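Local coordinates for protein metallo-beta-lactamase (Simiduia agarivorans, PDB 6MFI) that is a zinc-dependent metallo-beta-lactamase of the B3 class, which probably hydrolyses beta-lactam antibiotics at a site holding two zinc ions, at residues 77-82 with 114-119; 108-113 with 210-215. All coordinates share one frame; numbering follows the deposited sequence.

Interaction 1: residues 77-82 with 114-119. With ZN (zinc ion), chain B.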
loop_
_atom_site.group_PDB
_atom_site.type_symbol
_atom_site.label_atom_id
_atom_site.label_comp_id
_atom_site.label_asym_id
_atom_site.label_seq_id
_atom_site.Cartn_x
_atom_site.Cartn_y
_atom_site.Cartn_z
ATOM N N LEU A 77 5.526 5.266 7.773
ATOM C CA LEU A 77 4.150 4.789 7.695
ATOM C C LEU A 77 3.690 4.863 6.249
ATOM O O LEU A 77 3.718 5.939 5.642
ATOM C CB LEU A 77 3.229 5.611 8.600
ATOM C CG LEU A 77 1.739 5.269 8.549
ATOM C CD1 LEU A 77 1.499 3.856 9.050
ATOM C CD2 LEU A 77 0.937 6.272 9.361
ATOM N N ILE A 78 3.271 3.727 5.699
ATOM C CA ILE A 78 2.786 3.648 4.326
ATOM C C ILE A 78 1.267 3.598 4.349
ATOM O O ILE A 78 0.675 2.801 5.091
ATOM C CB ILE A 78 3.366 2.426 3.595
ATOM C CG1 ILE A 78 4.852 2.263 3.915
ATOM C CG2 ILE A 78 3.154 2.557 2.092
ATOM C CD1 ILE A 78 5.408 0.906 3.543
ATOM N N ASP A 79 0.639 4.460 3.545
ATOM C CA ASP A 79 -0.809 4.530 3.372
ATOM C C ASP A 79 -1.512 5.030 4.628
ATOM O O ASP A 79 -0.996 4.902 5.743
ATOM C CB ASP A 79 -1.375 3.170 2.950
ATOM C CG ASP A 79 -1.162 2.883 1.477
ATOM O OD1 ASP A 79 -0.788 3.816 0.737
ATOM O OD2 ASP A 79 -1.371 1.725 1.059
ATOM N N SER A 80 -2.702 5.603 4.445
ATOM C CA SER A 80 -3.477 6.181 5.531
ATOM C C SER A 80 -4.897 5.651 5.625
ATOM O O SER A 80 -5.557 5.887 6.644
ATOM C CB SER A 80 -3.543 7.709 5.380
ATOM O OG SER A 80 -4.329 8.066 4.253
ATOM N N GLY A 81 -5.389 4.954 4.607
ATOM C CA GLY A 81 -6.803 4.664 4.533
ATOM C C GLY A 81 -7.578 5.934 4.214
ATOM O O GLY A 81 -7.024 6.959 3.820
ATOM N N THR A 82 -8.892 5.847 4.397
ATOM C CA THR A 82 -9.737 7.016 4.211
ATOM C C THR A 82 -9.506 8.009 5.348
ATOM O O THR A 82 -8.744 7.760 6.288
ATOM C CB THR A 82 -11.209 6.612 4.138
ATOM O OG1 THR A 82 -11.623 6.082 5.403
ATOM C CG2 THR A 82 -11.422 5.559 3.061
ATOM N N ASP A 114 -9.367 5.516 -0.880
ATOM C CA ASP A 114 -9.424 4.489 0.152
ATOM C C ASP A 114 -8.059 4.172 0.749
ATOM O O ASP A 114 -7.990 3.405 1.714
ATOM C CB ASP A 114 -10.056 3.209 -0.402
ATOM C CG ASP A 114 -9.371 2.712 -1.657
ATOM O OD1 ASP A 114 -9.068 3.541 -2.538
ATOM O OD2 ASP A 114 -9.140 1.490 -1.761
ATOM N N HIS A 115 -6.982 4.742 0.214
ATOM C CA HIS A 115 -5.640 4.495 0.724
ATOM C C HIS A 115 -4.915 5.748 1.193
ATOM O O HIS A 115 -4.076 5.651 2.091
ATOM C CB HIS A 115 -4.782 3.800 -0.343
ATOM C CG HIS A 115 -5.364 2.513 -0.840
ATOM N ND1 HIS A 115 -5.540 1.413 -0.029
ATOM C CD2 HIS A 115 -5.817 2.156 -2.063
ATOM C CE1 HIS A 115 -6.075 0.432 -0.734
ATOM N NE2 HIS A 115 -6.251 0.855 -1.971
ATOM N N VAL A 116 -5.209 6.913 0.616
ATOM C CA VAL A 116 -4.506 8.141 0.972
ATOM C C VAL A 116 -5.508 9.233 1.323
ATOM O O VAL A 116 -5.148 10.412 1.414
ATOM C CB VAL A 116 -3.576 8.599 -0.167
ATOM C CG1 VAL A 116 -2.500 7.558 -0.431
ATOM C CG2 VAL A 116 -4.380 8.872 -1.428
ATOM N N GLY A 117 -6.769 8.848 1.526
ATOM C CA GLY A 117 -7.796 9.838 1.812
ATOM C C GLY A 117 -7.549 10.592 3.105
ATOM O O GLY A 117 -7.846 11.785 3.206
ATOM N N GLY A 118 -7.002 9.911 4.108
ATOM C CA GLY A 118 -6.726 10.543 5.383
ATOM C C GLY A 118 -5.264 10.880 5.581
ATOM O O GLY A 118 -4.798 11.002 6.716
ATOM N N MET A 119 -4.530 11.038 4.476
ATOM C CA MET A 119 -3.103 11.326 4.572
ATOM C C MET A 119 -2.853 12.697 5.188
ATOM O O MET A 119 -1.907 12.869 5.966
ATOM C CB MET A 119 -2.459 11.229 3.190
ATOM C CG MET A 119 -0.953 11.024 3.209
ATOM S SD MET A 119 -0.451 9.603 4.196
ATOM C CE MET A 119 -0.346 8.335 2.934
HETATM ZN ZN ZN B . -8.089 0.394 -3.107
HETATM O O HOH W 1 -3.826 1.125 1.932
HETATM O O HOH W 2 -8.669 1.391 -4.725
#

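Interaction 2: residues 108-113 with 210-215. With ZN (zinc ion), chain C.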
loop_
_atom_site.group_PDB
_atom_site.type_symbol
_atom_site.label_atom_id
_atom_site.label_comp_id
_atom_site.label_asym_id
_atom_site.label_seq_id
_atom_site.Cartn_x
_atom_site.Cartn_y
_atom_site.Cartn_z
ATOM N N HIS A 108 3.047 6.000 0.297
ATOM C CA HIS A 108 1.754 5.636 -0.259
ATOM C C HIS A 108 1.910 4.470 -1.222
ATOM O O HIS A 108 2.979 4.256 -1.801
ATOM C CB HIS A 108 1.101 6.818 -0.990
ATOM C CG HIS A 108 1.799 7.204 -2.258
ATOM N ND1 HIS A 108 1.665 6.489 -3.430
ATOM C CD2 HIS A 108 2.635 8.231 -2.540
ATOM C CE1 HIS A 108 2.393 7.055 -4.375
ATOM N NE2 HIS A 108 2.990 8.115 -3.861
ATOM N N SER A 109 0.823 3.719 -1.391
ATOM C CA SER A 109 0.743 2.715 -2.443
ATOM C C SER A 109 0.307 3.383 -3.739
ATOM O O SER A 109 1.124 3.592 -4.642
ATOM C CB SER A 109 -0.226 1.598 -2.054
ATOM O OG SER A 109 -1.503 2.119 -1.731
ATOM N N HIS A 110 -0.975 3.729 -3.838
ATOM C CA HIS A 110 -1.475 4.509 -4.960
ATOM C C HIS A 110 -2.473 5.539 -4.449
ATOM O O HIS A 110 -2.999 5.432 -3.339
ATOM C CB HIS A 110 -2.099 3.622 -6.047
ATOM C CG HIS A 110 -3.297 2.848 -5.596
ATOM N ND1 HIS A 110 -3.223 1.536 -5.184
ATOM C CD2 HIS A 110 -4.604 3.194 -5.517
ATOM C CE1 HIS A 110 -4.430 1.110 -4.858
ATOM N NE2 HIS A 110 -5.287 2.096 -5.053
ATOM N N GLU A 111 -2.732 6.540 -5.289
ATOM C CA GLU A 111 -3.403 7.778 -4.890
ATOM C C GLU A 111 -4.923 7.686 -4.931
ATOM O O GLU A 111 -5.590 8.637 -5.350
ATOM C CB GLU A 111 -2.909 8.922 -5.772
ATOM C CG GLU A 111 -3.092 8.689 -7.269
ATOM C CD GLU A 111 -1.941 7.931 -7.908
ATOM O OE1 GLU A 111 -1.655 8.181 -9.097
ATOM O OE2 GLU A 111 -1.326 7.084 -7.226
ATOM N N HIS A 112 -5.508 6.575 -4.498
ATOM C CA HIS A 112 -6.957 6.474 -4.405
ATOM C C HIS A 112 -7.419 6.827 -2.995
ATOM O O HIS A 112 -6.671 6.691 -2.023
ATOM C CB HIS A 112 -7.434 5.073 -4.787
ATOM C CG HIS A 112 -7.594 4.874 -6.262
ATOM N ND1 HIS A 112 -8.056 3.696 -6.810
ATOM C CD2 HIS A 112 -7.353 5.704 -7.305
ATOM C CE1 HIS A 112 -8.092 3.809 -8.125
ATOM N NE2 HIS A 112 -7.671 5.017 -8.452
ATOM N N ILE A 113 -8.672 7.279 -2.897
ATOM C CA ILE A 113 -9.180 7.837 -1.645
ATOM C C ILE A 113 -9.197 6.794 -0.534
ATOM O O ILE A 113 -9.048 7.132 0.646
ATOM C CB ILE A 113 -10.579 8.451 -1.866
ATOM C CG1 ILE A 113 -11.085 9.124 -0.587
ATOM C CG2 ILE A 113 -11.563 7.394 -2.348
ATOM C CD1 ILE A 113 -12.478 9.702 -0.705
ATOM N N TYR A 210 5.580 -4.390 -0.286
ATOM C CA TYR A 210 4.226 -3.846 -0.210
ATOM C C TYR A 210 3.769 -3.547 -1.635
ATOM O O TYR A 210 3.824 -2.416 -2.117
ATOM C CB TYR A 210 4.201 -2.606 0.680
ATOM C CG TYR A 210 2.818 -2.104 1.029
ATOM C CD1 TYR A 210 1.868 -2.947 1.589
ATOM C CD2 TYR A 210 2.470 -0.776 0.814
ATOM C CE1 TYR A 210 0.605 -2.483 1.915
ATOM C CE2 TYR A 210 1.213 -0.305 1.136
ATOM C CZ TYR A 210 0.285 -1.160 1.687
ATOM O OH TYR A 210 -0.965 -0.687 2.008
ATOM N N ALA A 211 3.317 -4.596 -2.319
ATOM C CA ALA A 211 2.937 -4.488 -3.720
ATOM C C ALA A 211 1.589 -3.793 -3.866
ATOM O O ALA A 211 0.642 -4.080 -3.129
ATOM C CB ALA A 211 2.881 -5.873 -4.367
ATOM N N ASP A 212 1.511 -2.880 -4.832
ATOM C CA ASP A 212 0.295 -2.117 -5.067
ATOM C C ASP A 212 -0.835 -3.037 -5.532
ATOM O O ASP A 212 -0.622 -4.193 -5.909
ATOM C CB ASP A 212 0.554 -1.016 -6.097
ATOM C CG ASP A 212 -0.617 -0.062 -6.241
ATOM O OD1 ASP A 212 -0.877 0.706 -5.292
ATOM O OD2 ASP A 212 -1.277 -0.083 -7.301
ATOM N N SER A 213 -2.059 -2.502 -5.493
ATOM C CA SER A 213 -3.230 -3.267 -5.910
ATOM C C SER A 213 -3.069 -3.795 -7.330
ATOM O O SER A 213 -3.360 -4.965 -7.605
ATOM C CB SER A 213 -4.487 -2.407 -5.786
ATOM O OG SER A 213 -4.643 -1.929 -4.461
ATOM N N LEU A 214 -2.612 -2.944 -8.247
ATOM C CA LEU A 214 -2.294 -3.316 -9.623
ATOM C C LEU A 214 -3.497 -3.862 -10.385
ATOM O O LEU A 214 -3.337 -4.354 -11.508
ATOM C CB LEU A 214 -1.147 -4.335 -9.667
ATOM C CG LEU A 214 0.207 -3.845 -9.150
ATOM C CD1 LEU A 214 1.284 -4.862 -9.448
ATOM C CD2 LEU A 214 0.567 -2.509 -9.762
ATOM N N SER A 215 -4.699 -3.779 -9.814
ATOM C CA SER A 215 -5.876 -4.382 -10.421
ATOM C C SER A 215 -6.307 -3.591 -11.655
ATOM O O SER A 215 -6.358 -2.358 -11.617
ATOM C CB SER A 215 -7.027 -4.441 -9.420
ATOM O OG SER A 215 -7.242 -3.170 -8.833
HETATM ZN ZN ZN C . -7.278 2.007 -5.993
HETATM O O HOH W 2 -8.669 1.391 -4.725
#

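Interaction 1: residues 77-82 with 114-119
Ser80 and Gly81, in the loop after strand 74-78, close over the backbone of His115, the last residue of the HxHxDH zinc-binding motif of the metallo-beta-lactamase fold. Ser80 N gives His115 O a straight hydrogen bond (2.7 Å, 167° at the hydrogen). Gly81 N adds a weak, more bent one to the same oxygen, so two successive amides hold this carbonyl. In the type I turn from Val116 to Met119, Gly118 N donates to Gly81 O at 3.0 Å. Gly118, with no side chain, also lets its CA lie near Thr82 O. The Met119 chain curls round, bringing SD against Ser80 CB and CE to 3.9 Å from Asp79 CA.

The His115 side chain begins with CB 4.1 Å from Asp79 OD1. With CG beside the backbone N (chi1 -57°), the ring runs alongside the Asp79 carboxylate, their planes 25° apart. His115 ND1 donates to a water at 2.6 Å, which in turn donates to Asp79 OD2; Tyr210 and Ser109 also bond this carboxylate. At the tip, His115 NE2 binds zinc at 2.2 Å, while Asp114 CG sits over one ring face, toward its rim. Asp114 OD2 takes the same metal, and His253 completes its protein ligands. Asp114 OD1 receives a weak hydrogen bond, 3.1 Å long, from the zinc-bound water.

Interaction 2: residues 108-113 with 210-215
His110 turns its ring edge to the carboxylate of Asp212, the two planes standing 86° apart. His110 ND1 donates to Asp212 OD1 over a very short 2.5 Å, at 156° at the hydrogen. The far nitrogen, His110 NE2, binds zinc at 2.2 Å, so the ring has both nitrogens committed and its rotation fixed. Between them along the edge, His110 CE1 meets Ser213 OG at 3.1 Å, in the plane of the ring.

Asp212 reaches across with CG anti to its backbone N (chi1 -172°). Its other oxygen, OD2, accepts from Leu214 N in an Asx turn, the amide coming from above the carboxylate plane; the carboxylate is thus tied at both oxygens. One residue before His110, Ser109 CB packs 3.4 Å from Asp212 OD1 and touches Tyr210 CE2 at 4.0 Å.

His112 joins the same zinc through ND1 at 2.0 Å, its NE2 hydrogen-bonded to Asp149, and His188 supplies the third protein ligand. A carboxylate orienting a histidine through one nitrogen while the other holds the metal is the second-shell Asp-His-zinc arrangement common in zinc hydrolases, here at the three-histidine site of a metallo-beta-lactamase.

The two interactions meet at one dinuclear site, with centres about 10 Å apart. Residues 108-113 run straight on into 114-119, so the HxHxDH motif divides between them: His110 and His112 of interaction 2 bind one zinc, Asp114 and His115 of interaction 1 the other, with His188 and His253 as the third protein ligands. The zinc of chain B and the zinc of chain C lie 3.4 Å apart, and a single water bridges them at 2.0 Å from each. The ligand rings pack directly, His115 CD2 lying 3.0 Å from His110 NE2. Away from the metals, Asp79 of interaction 1 ties the two contacts together: Asp79 OD2 pairs with Tyr210 OH at 2.6 Å, and Asp79 OD1 with Ser109 N at 2.7 Å, both probable hydrogen bonds.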